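Local structure of probable adenylyl-sulfate kinase (Aeropyrum pernix, 2YVU) at residues 33-36 with 37-41; 123-126 with 127-130. The protein catalyses, as a probable APS kinase, the ATP-dependent phosphorylation of adenosine 5'-phosphosulfate to 3'-phosphoadenylyl sulfate, the activated form of sulfate. All coordinates share one frame; numbering follows the deposited sequence.

Contact 1 of 2, residues 33-36 with 37-41; sequences LADL and LQKEG
D35 turns its CG anti to the backbone N (chi1 -166°), and K39 runs out fully extended from a CG anti to its carbonyl carbon; the two chains cross at a slant one turn apart, where D35 OD2 and K39 NZ form an i/i+4 salt bridge. It sits on the last turn of helix 26-39, which G41, with positive phi, closes in a Schellman motif. K39 NZ comes to D35 OD2 at 3.0 Å, on the syn side of the carboxylate but 23° out of its plane. The backbone ties the same two residues: K39 N donates to D35 O at 3.0 Å. On the side turned to the protein, L37 lays CD1 against L33 CG at 3.9 Å. L37 and A34 pack on strands 44-48 and 87-91, and L33 on I89 of the latter, fastening the helix that follows the P-loop to the sheet. L36 and L33 both reach Y178 of helix 170-184. The same helix holds the carboxylate of E40, through a salt bridge from K182 and a hydrogen bond with Y178. Here the helical bonding gives out: E40 N reaches L36 O only weakly, at 3.3 Å, while E40 CG packs against that same carbonyl oxygen, L36 O, also 3.3 Å away.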
loop_
_atom_site.group_PDB
_atom_site.type_symbol
_atom_site.label_atom_id
_atom_site.label_comp_id
_atom_site.label_asym_id
_atom_site.label_seq_id
_atom_site.Cartn_x
_atom_site.Cartn_y
_atom_site.Cartn_z
ATOM N N LEU A 33 17.604 8.542 -7.738
ATOM C CA LEU A 33 17.886 8.600 -6.317
ATOM C C LEU A 33 17.734 7.199 -5.727
ATOM O O LEU A 33 18.548 6.753 -4.923
ATOM C CB LEU A 33 16.940 9.564 -5.599
ATOM C CG LEU A 33 17.081 9.508 -4.070
ATOM C CD1 LEU A 33 18.427 10.027 -3.639
ATOM C CD2 LEU A 33 15.969 10.328 -3.413
ATOM N N ALA A 34 16.685 6.502 -6.139
ATOM C CA ALA A 34 16.432 5.165 -5.626
ATOM C C ALA A 34 17.593 4.228 -5.959
ATOM O O ALA A 34 18.020 3.422 -5.124
ATOM C CB ALA A 34 15.124 4.632 -6.213
ATOM N N ASP A 35 18.106 4.328 -7.178
ATOM C CA ASP A 35 19.228 3.476 -7.573
ATOM C C ASP A 35 20.427 3.709 -6.640
ATOM O O ASP A 35 21.072 2.760 -6.198
ATOM C CB ASP A 35 19.630 3.771 -9.020
ATOM C CG ASP A 35 20.534 2.702 -9.598
ATOM O OD1 ASP A 35 20.161 1.514 -9.499
ATOM O OD2 ASP A 35 21.610 3.037 -10.150
ATOM N N LEU A 36 20.717 4.975 -6.333
ATOM C CA LEU A 36 21.834 5.318 -5.450
ATOM C C LEU A 36 21.744 4.704 -4.052
ATOM O O LEU A 36 22.712 4.141 -3.531
ATOM C CB LEU A 36 21.939 6.840 -5.294
ATOM C CG LEU A 36 22.364 7.730 -6.472
ATOM C CD1 LEU A 36 22.370 9.196 -6.013
ATOM C CD2 LEU A 36 23.750 7.342 -6.972
ATOM N N LEU A 37 20.582 4.839 -3.431
ATOM C CA LEU A 37 20.371 4.322 -2.092
ATOM C C LEU A 37 20.343 2.801 -2.040
ATOM O O LEU A 37 20.851 2.207 -1.102
ATOM C CB LEU A 37 19.067 4.887 -1.525
ATOM C CG LEU A 37 19.059 6.404 -1.433
ATOM C CD1 LEU A 37 17.634 6.886 -1.266
ATOM C CD2 LEU A 37 19.945 6.854 -0.248
ATOM N N GLN A 38 19.725 2.172 -3.030
ATOM C CA GLN A 38 19.682 0.720 -3.039
ATOM C C GLN A 38 21.111 0.203 -3.156
ATOM O O GLN A 38 21.534 -0.641 -2.367
ATOM C CB GLN A 38 18.807 0.209 -4.191
ATOM C CG GLN A 38 17.317 0.488 -3.968
ATOM C CD GLN A 38 16.426 0.051 -5.134
ATOM O OE1 GLN A 38 16.860 0.020 -6.286
ATOM N NE2 GLN A 38 15.167 -0.261 -4.835
ATOM N N LYS A 39 21.871 0.727 -4.114
ATOM C CA LYS A 39 23.257 0.291 -4.269
ATOM C C LYS A 39 24.034 0.440 -2.964
ATOM O O LYS A 39 25.012 -0.260 -2.740
ATOM C CB LYS A 39 23.932 1.054 -5.408
ATOM C CG LYS A 39 23.517 0.539 -6.782
ATOM C CD LYS A 39 24.065 1.421 -7.899
ATOM C CE LYS A 39 23.737 0.861 -9.284
ATOM N NZ LYS A 39 24.280 1.730 -10.384
ATOM N N GLU A 40 23.592 1.337 -2.088
ATOM C CA GLU A 40 24.254 1.511 -0.796
ATOM C C GLU A 40 23.670 0.544 0.225
ATOM O O GLU A 40 24.089 0.522 1.377
ATOM C CB GLU A 40 24.102 2.946 -0.283
ATOM C CG GLU A 40 24.881 3.962 -1.089
ATOM C CD GLU A 40 24.872 5.348 -0.463
ATOM O OE1 GLU A 40 24.544 5.472 0.734
ATOM O OE2 GLU A 40 25.214 6.315 -1.170
ATOM N N GLY A 41 22.677 -0.230 -0.201
ATOM C CA GLY A 41 22.070 -1.217 0.680
ATOM C C GLY A 41 20.824 -0.856 1.467
ATOM O O GLY A 41 20.423 -1.602 2.348
#

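Contact 2 of 2, residues 123-126 with 127-130; sequences LEEV and IRRD
E125 holds its carboxylate between two arginines of the next turn, crossing each at about a right angle. With CG anti to the backbone N and a bend at chi2 (64°), the acid sits between the two guanidinium groups, OE2 toward R128 and OE1 toward R129. R128 NH2 meets OE2 of E125 at 2.8 Å, nearly along the C-O axis; the carboxylate and guanidinium planes stand 72° apart, and the bond, though short, is bent and leaves the guanidinium at a tilt. A water bridges the same pair, donating to E125 OE2 and accepting from R128 NE; the water oxygen lies in the guanidinium plane, 2.8 Å from R128 NE. The R128 chain bends twice to get there, bringing one face of its guanidinium over E124 O and E125 CA. On the other arm, R129 stretches from CG to NE, and its NE gives a hydrogen bond of 3.2 Å to the anti lone pair of E125 OE1, close to the guanidinium plane although the two planes are 73° apart. The two ends of R129 beyond NE are engaged elsewhere: NH1 by T165 OG1, NH2 by G23 O. Were E125 an alanine, R128 and R129 would probably lose their shared counter-charge, and the R128 guanidinium its main anchor within this helix. Across the helix, L123 CD2 presses on I127 CD1 at 3.5 Å, tight for two methyl groups. D130 ends the helix and serves as N-cap of helix 131-139, its OD1 accepting from G133 N. The whole is a salt-bridge network of i/i+3 and i/i+4 pairs on helix 123-129; in this P-loop kinase fold it probably helps to place R129, consistent with a second-shell position beside the ATP site assigned by similarity.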
loop_
_atom_site.group_PDB
_atom_site.type_symbol
_atom_site.label_atom_id
_atom_site.label_comp_id
_atom_site.label_asym_id
_atom_site.label_seq_id
_atom_site.Cartn_x
_atom_site.Cartn_y
_atom_site.Cartn_z
ATOM N N LEU A 123 5.047 25.812 -16.584
ATOM C CA LEU A 123 4.043 25.177 -17.419
ATOM C C LEU A 123 4.444 25.241 -18.896
ATOM O O LEU A 123 4.357 24.257 -19.613
ATOM C CB LEU A 123 2.717 25.914 -17.248
ATOM C CG LEU A 123 1.396 25.191 -17.497
ATOM C CD1 LEU A 123 0.414 26.214 -18.037
ATOM C CD2 LEU A 123 1.562 24.031 -18.462
ATOM N N GLU A 124 4.858 26.417 -19.350
ATOM C CA GLU A 124 5.239 26.584 -20.745
ATOM C C GLU A 124 6.464 25.751 -21.024
ATOM O O GLU A 124 6.640 25.244 -22.125
ATOM C CB GLU A 124 5.551 28.048 -21.060
ATOM C CG GLU A 124 4.384 28.994 -20.878
ATOM C CD GLU A 124 4.740 30.430 -21.241
ATOM O OE1 GLU A 124 5.890 30.854 -20.989
ATOM O OE2 GLU A 124 3.863 31.143 -21.767
ATOM N N GLU A 125 7.323 25.623 -20.015
ATOM C CA GLU A 125 8.528 24.845 -20.180
ATOM C C GLU A 125 8.231 23.365 -20.339
ATOM O O GLU A 125 8.816 22.731 -21.205
ATOM C CB GLU A 125 9.503 25.070 -19.012
ATOM C CG GLU A 125 10.746 24.172 -19.093
ATOM C CD GLU A 125 11.633 24.457 -20.322
ATOM O OE1 GLU A 125 12.413 23.558 -20.720
ATOM O OE2 GLU A 125 11.564 25.577 -20.880
ATOM N N VAL A 126 7.335 22.791 -19.537
ATOM C CA VAL A 126 7.070 21.361 -19.705
ATOM C C VAL A 126 6.320 21.097 -21.011
ATOM O O VAL A 126 6.480 20.044 -21.611
ATOM C CB VAL A 126 6.295 20.712 -18.492
ATOM C CG1 VAL A 126 7.157 20.783 -17.245
ATOM C CG2 VAL A 126 4.962 21.398 -18.239
ATOM N N ILE A 127 5.522 22.056 -21.463
ATOM C CA ILE A 127 4.806 21.878 -22.721
ATOM C C ILE A 127 5.833 21.918 -23.874
ATOM O O ILE A 127 5.867 21.036 -24.735
ATOM C CB ILE A 127 3.748 22.979 -22.919
ATOM C CG1 ILE A 127 2.562 22.734 -21.978
ATOM C CG2 ILE A 127 3.268 22.980 -24.362
ATOM C CD1 ILE A 127 1.562 23.885 -21.928
ATOM N N ARG A 128 6.683 22.939 -23.852
ATOM C CA ARG A 128 7.725 23.126 -24.861
ATOM C C ARG A 128 8.657 21.904 -24.946
ATOM O O ARG A 128 9.111 21.515 -26.021
ATOM C CB ARG A 128 8.545 24.385 -24.510
ATOM C CG ARG A 128 8.744 25.376 -25.651
ATOM C CD ARG A 128 8.839 26.826 -25.137
ATOM N NE ARG A 128 9.769 26.964 -24.020
ATOM C CZ ARG A 128 9.686 27.897 -23.078
ATOM N NH1 ARG A 128 8.713 28.798 -23.110
ATOM N NH2 ARG A 128 10.557 27.908 -22.079
ATOM N N ARG A 129 8.939 21.299 -23.807
ATOM C CA ARG A 129 9.831 20.155 -23.769
ATOM C C ARG A 129 9.353 18.961 -24.564
ATOM O O ARG A 129 10.152 18.304 -25.237
ATOM C CB ARG A 129 10.045 19.669 -22.331
ATOM C CG ARG A 129 10.934 20.531 -21.469
ATOM C CD ARG A 129 11.083 19.933 -20.045
ATOM N NE ARG A 129 11.863 20.841 -19.217
ATOM C CZ ARG A 129 12.053 20.728 -17.906
ATOM N NH1 ARG A 129 12.796 21.636 -17.279
ATOM N NH2 ARG A 129 11.509 19.729 -17.218
ATOM N N ASP A 130 8.056 18.684 -24.489
ATOM C CA ASP A 130 7.510 17.492 -25.107
ATOM C C ASP A 130 6.308 17.629 -26.036
ATOM O O ASP A 130 5.204 17.148 -25.720
ATOM C CB ASP A 130 7.169 16.501 -23.994
ATOM C CG ASP A 130 6.800 15.152 -24.528
ATOM O OD1 ASP A 130 7.268 14.819 -25.632
ATOM O OD2 ASP A 130 6.054 14.422 -23.842
HETATM O O HOH W 1 11.982 25.331 -23.667
#

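In the fold
Contact 1 takes in the last turns of the long helix 26-39; contact 2 spans the whole of the short helix 123-129. Their centres lie about 30 Å apart and their nearest atoms about 16 Å, with no touch between them. Contact 1 is partly buried: L33, A34 and L37 lie on the parallel sheet, and its one internal salt bridge is a simple pair on the outer side. Contact 2 lies at the surface, with V126 its one buried residue, and its chemistry is mainly a shared charge network. Both relate to the P-loop: helix 26-39 begins within it, whereas helix 123-129 reaches it from outside through R129.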